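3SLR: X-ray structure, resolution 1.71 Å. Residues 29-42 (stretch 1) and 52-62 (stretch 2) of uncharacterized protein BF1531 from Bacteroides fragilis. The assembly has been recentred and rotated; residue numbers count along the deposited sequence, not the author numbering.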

# COMPACT_ATOMS: atom_id res chain seq x y z
N GLY A 29 12.53 13.72 -9.57
CA GLY A 29 13.26 12.46 -9.49
C GLY A 29 14.62 12.51 -10.14
O GLY A 29 14.92 13.45 -10.88
N ASP A 30 15.46 11.51 -9.86
CA ASP A 30 16.78 11.43 -10.49
C ASP A 30 16.85 10.39 -11.61
O ASP A 30 17.93 10.08 -12.13
CB ASP A 30 17.91 11.24 -9.45
CG ASP A 30 17.76 9.97 -8.61
OD1 ASP A 30 17.09 9.00 -9.02
OD2 ASP A 30 18.36 9.93 -7.52
N THR A 31 15.69 9.86 -11.99
CA THR A 31 15.57 9.08 -13.22
C THR A 31 14.46 9.72 -14.06
O THR A 31 13.87 10.71 -13.63
CB THR A 31 15.28 7.59 -12.95
OG1 THR A 31 14.06 7.43 -12.20
CG2 THR A 31 16.44 6.95 -12.19
N ALA A 32 14.18 9.19 -15.24
CA ALA A 32 13.16 9.80 -16.09
C ALA A 32 11.76 9.61 -15.52
O ALA A 32 11.33 8.48 -15.28
CB ALA A 32 13.24 9.26 -17.51
N THR A 33 11.04 10.71 -15.30
CA THR A 33 9.78 10.65 -14.55
C THR A 33 8.50 10.85 -15.38
O THR A 33 7.41 10.90 -14.82
CB THR A 33 9.76 11.68 -13.37
OG1 THR A 33 10.12 12.98 -13.85
CG2 THR A 33 10.73 11.27 -12.28
N GLN A 34 8.62 10.94 -16.70
CA GLN A 34 7.45 11.31 -17.51
C GLN A 34 6.31 10.29 -17.44
O GLN A 34 5.15 10.69 -17.35
CB GLN A 34 7.83 11.61 -18.96
CG GLN A 34 8.82 12.75 -19.13
CD GLN A 34 10.28 12.29 -19.05
OE1 GLN A 34 10.57 11.14 -18.73
NE2 GLN A 34 11.19 13.20 -19.38
N LEU A 35 6.62 9.00 -17.49
CA LEU A 35 5.57 8.00 -17.41
C LEU A 35 5.00 7.91 -16.00
O LEU A 35 3.80 7.72 -15.81
CB LEU A 35 6.08 6.63 -17.86
CG LEU A 35 6.52 6.56 -19.32
CD1 LEU A 35 6.76 5.11 -19.72
CD2 LEU A 35 5.48 7.19 -20.22
N LEU A 36 5.87 8.05 -15.00
CA LEU A 36 5.42 8.03 -13.61
C LEU A 36 4.48 9.20 -13.35
O LEU A 36 3.48 9.07 -12.64
CB LEU A 36 6.61 8.06 -12.65
CG LEU A 36 6.33 8.04 -11.14
CD1 LEU A 36 5.52 6.82 -10.74
CD2 LEU A 36 7.63 8.13 -10.36
N ALA A 37 4.79 10.36 -13.93
CA ALA A 37 3.91 11.52 -13.82
C ALA A 37 2.52 11.23 -14.38
O ALA A 37 1.50 11.51 -13.73
CB ALA A 37 4.52 12.73 -14.51
N THR A 38 2.48 10.67 -15.58
CA THR A 38 1.22 10.31 -16.21
C THR A 38 0.45 9.32 -15.34
O THR A 38 -0.75 9.49 -15.09
CB THR A 38 1.45 9.70 -17.60
OG1 THR A 38 2.00 10.70 -18.46
CG2 THR A 38 0.14 9.22 -18.19
N ALA A 39 1.14 8.29 -14.86
CA ALA A 39 0.52 7.28 -14.02
C ALA A 39 -0.06 7.86 -12.74
O ALA A 39 -1.18 7.56 -12.36
CB ALA A 39 1.52 6.17 -13.69
N ILE A 40 0.71 8.70 -12.05
CA ILE A 40 0.20 9.36 -10.84
C ILE A 40 -1.02 10.24 -11.11
O ILE A 40 -2.00 10.22 -10.35
CB ILE A 40 1.30 10.20 -10.15
CG1 ILE A 40 2.31 9.25 -9.50
CG2 ILE A 40 0.67 11.14 -9.11
CD1 ILE A 40 3.57 9.92 -9.00
N LYS A 41 -0.96 11.01 -12.19
CA LYS A 41 -2.05 11.92 -12.53
C LYS A 41 -3.33 11.13 -12.85
O LYS A 41 -4.40 11.43 -12.33
CB LYS A 41 -1.64 12.83 -13.69
CG LYS A 41 -2.70 13.84 -14.09
CD LYS A 41 -2.13 14.85 -15.08
CE LYS A 41 -3.16 15.91 -15.43
NZ LYS A 41 -4.39 15.29 -15.99
N GLY A 42 -3.20 10.11 -13.69
CA GLY A 42 -4.32 9.26 -14.04
C GLY A 42 -4.89 8.48 -12.86
O GLY A 42 -6.10 8.35 -12.71
N GLU A 52 -3.17 18.41 -10.63
CA GLU A 52 -2.32 19.27 -11.44
C GLU A 52 -0.88 18.87 -11.14
O GLU A 52 -0.36 19.14 -10.05
CB GLU A 52 -2.55 20.76 -11.13
CG GLU A 52 -1.66 21.68 -11.98
CD GLU A 52 -1.79 23.16 -11.61
OE1 GLU A 52 -0.98 23.97 -12.12
OE2 GLU A 52 -2.69 23.51 -10.82
N LEU A 53 -0.24 18.23 -12.10
CA LEU A 53 1.07 17.64 -11.84
C LEU A 53 2.22 18.41 -12.49
O LEU A 53 2.33 18.47 -13.72
CB LEU A 53 1.08 16.18 -12.29
CG LEU A 53 2.16 15.32 -11.61
CD1 LEU A 53 1.62 13.95 -11.33
CD2 LEU A 53 3.42 15.28 -12.47
N TRP A 54 3.06 19.01 -11.65
CA TRP A 54 4.27 19.67 -12.12
C TRP A 54 5.46 18.71 -11.97
O TRP A 54 5.66 18.12 -10.92
CB TRP A 54 4.55 20.95 -11.33
CG TRP A 54 5.83 21.63 -11.70
CD1 TRP A 54 6.02 22.53 -12.73
CD2 TRP A 54 7.11 21.48 -11.06
NE1 TRP A 54 7.33 22.93 -12.76
CE2 TRP A 54 8.02 22.31 -11.75
CE3 TRP A 54 7.57 20.73 -9.98
CZ2 TRP A 54 9.36 22.41 -11.39
CZ3 TRP A 54 8.91 20.83 -9.62
CH2 TRP A 54 9.79 21.66 -10.32
N GLU A 55 6.23 18.58 -13.04
CA GLU A 55 7.37 17.68 -13.08
C GLU A 55 8.62 18.53 -13.18
O GLU A 55 8.73 19.38 -14.08
CB GLU A 55 7.28 16.84 -14.35
CG GLU A 55 7.35 15.35 -14.18
CD GLU A 55 7.45 14.66 -15.53
OE1 GLU A 55 8.44 13.93 -15.75
OE2 GLU A 55 6.54 14.85 -16.37
N ALA A 56 9.57 18.31 -12.27
CA ALA A 56 10.86 18.96 -12.38
C ALA A 56 11.58 18.38 -13.59
O ALA A 56 11.31 17.24 -13.99
CB ALA A 56 11.69 18.76 -11.13
N GLU A 57 12.48 19.16 -14.17
CA GLU A 57 13.31 18.66 -15.25
C GLU A 57 14.16 17.50 -14.75
O GLU A 57 14.37 17.35 -13.54
CB GLU A 57 14.20 19.77 -15.80
CG GLU A 57 13.41 20.95 -16.33
CD GLU A 57 12.39 20.54 -17.39
OE1 GLU A 57 12.71 19.70 -18.25
OE2 GLU A 57 11.26 21.07 -17.35
N TYR A 58 14.66 16.71 -15.68
CA TYR A 58 15.46 15.52 -15.33
C TYR A 58 16.59 15.78 -14.33
O TYR A 58 17.44 16.65 -14.53
CB TYR A 58 16.03 14.88 -16.60
CG TYR A 58 16.95 13.70 -16.34
CD1 TYR A 58 16.44 12.43 -16.10
CD2 TYR A 58 18.33 13.86 -16.34
CE1 TYR A 58 17.27 11.35 -15.86
CE2 TYR A 58 19.17 12.78 -16.11
CZ TYR A 58 18.64 11.53 -15.87
OH TYR A 58 19.49 10.47 -15.64
N ASN A 59 16.59 15.00 -13.25
CA ASN A 59 17.67 15.02 -12.26
C ASN A 59 17.96 16.42 -11.69
O ASN A 59 19.11 16.87 -11.67
CB ASN A 59 18.93 14.36 -12.84
CG ASN A 59 20.02 14.18 -11.81
OD1 ASN A 59 19.75 13.95 -10.63
ND2 ASN A 59 21.27 14.27 -12.26
N GLN A 60 16.92 17.10 -11.22
CA GLN A 60 17.08 18.42 -10.62
C GLN A 60 16.46 18.49 -9.22
O GLN A 60 15.97 19.54 -8.81
CB GLN A 60 16.47 19.51 -11.52
CG GLN A 60 17.21 19.70 -12.83
CD GLN A 60 16.81 20.98 -13.53
OE1 GLN A 60 16.00 21.76 -13.02
NE2 GLN A 60 17.38 21.22 -14.72
N VAL A 61 16.49 17.37 -8.50
CA VAL A 61 15.89 17.33 -7.18
C VAL A 61 16.53 18.36 -6.26
O VAL A 61 15.86 19.26 -5.77
CB VAL A 61 16.00 15.94 -6.54
CG1 VAL A 61 15.48 15.97 -5.11
CG2 VAL A 61 15.22 14.92 -7.36
N GLU A 62 17.83 18.22 -6.04
CA GLU A 62 18.54 19.12 -5.15
C GLU A 62 18.51 20.56 -5.68
O GLU A 62 18.28 21.50 -4.93
CB GLU A 62 19.98 18.65 -4.95
CG GLU A 62 20.10 17.29 -4.26
CD GLU A 62 19.79 16.12 -5.20
OE1 GLU A 62 19.84 16.29 -6.43
OE2 GLU A 62 19.49 15.02 -4.68
O HOH W 1 14.20 16.22 -11.11
O HOH W 2 11.68 14.73 -12.40
O HOH W 3 20.46 11.05 -12.52
O HOH W 4 13.81 13.38 -13.62
O HOH W 5 4.32 13.23 -18.35

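How do the two backbones run past each other? Helix 34-42 lies against strand 52-55 nearly antiparallel, with 164° between their N-to-C directions and a closest axis approach of 8.9 Å. That spacing leaves room for side chains between the two elements. Beyond the helix start, the loops draw much closer: the CA atoms of Asp30 and Asn59 are 4.1 Å apart, whereas those of Lys41 and Leu53 are 6.6 Å apart. Together the two stretches bury 606 Å².

What joins the loops where they come so close? Directly, rather little: Asn59 N donates a weak hydrogen bond to Gly29 O at 3.3 Å, its N-H...O angle only 128°. Water does much of the remaining work. Water 1 donates to Gly29 O and Glu57 O and accepts from Gln60 N, the N-cap residue of the following helix, while water 4 links Thr31 O to Asn59 N. Water 2 accepts from Gly29 N and donates to Thr33 OG1 and Ala56 O. Backbone groups that do not meet directly are thus bridged through solvent. Gly29 has no side chain, and an ideal CB there would clash with Thr33 CG2 at 2.7 Å.

How does Glu55 meet the start of the helix? Its CA-to-CB bond points toward stretch 1, and the carboxylate receives a hydrogen bond from the Thr33 hydroxyl, with Thr33 OG1 2.7 Å from Glu55 OE1. Because that hydroxyl also accepts from water 2, the direct bond and the water bridge share one side chain. Gln34 N lies 3.1 Å from Glu55 OE1, but the angle is too poor for a hydrogen bond, so proximity alone does not make the carboxylate a partner for this amide. The other oxygen, Glu55 OE2, packs 3.5 Å from Ala37 CB and receives a weak hydrogen bond from water 5, which also donates to Gln34 O.

Where is the apolar packing? The CA-to-CB bond of Leu53 points toward stretch 1, and its methyl groups spread over residues one turn apart: Leu53 CD2 is 3.4 Å from Ala37 CB, and Leu53 CD1 is 3.7 Å from Ile40 CG2. Leu53 CD1 also lies 3.4 Å from Ala37 O. That oxygen still accepts the helical hydrogen bond from Lys41 N.

What does Tyr58 contribute at the other end? Its CA-to-CB bond points sideways, but the ring comes nearer, bringing Tyr58 CE1 within 3.8 Å of Ala32 N, which lies at the ring edge.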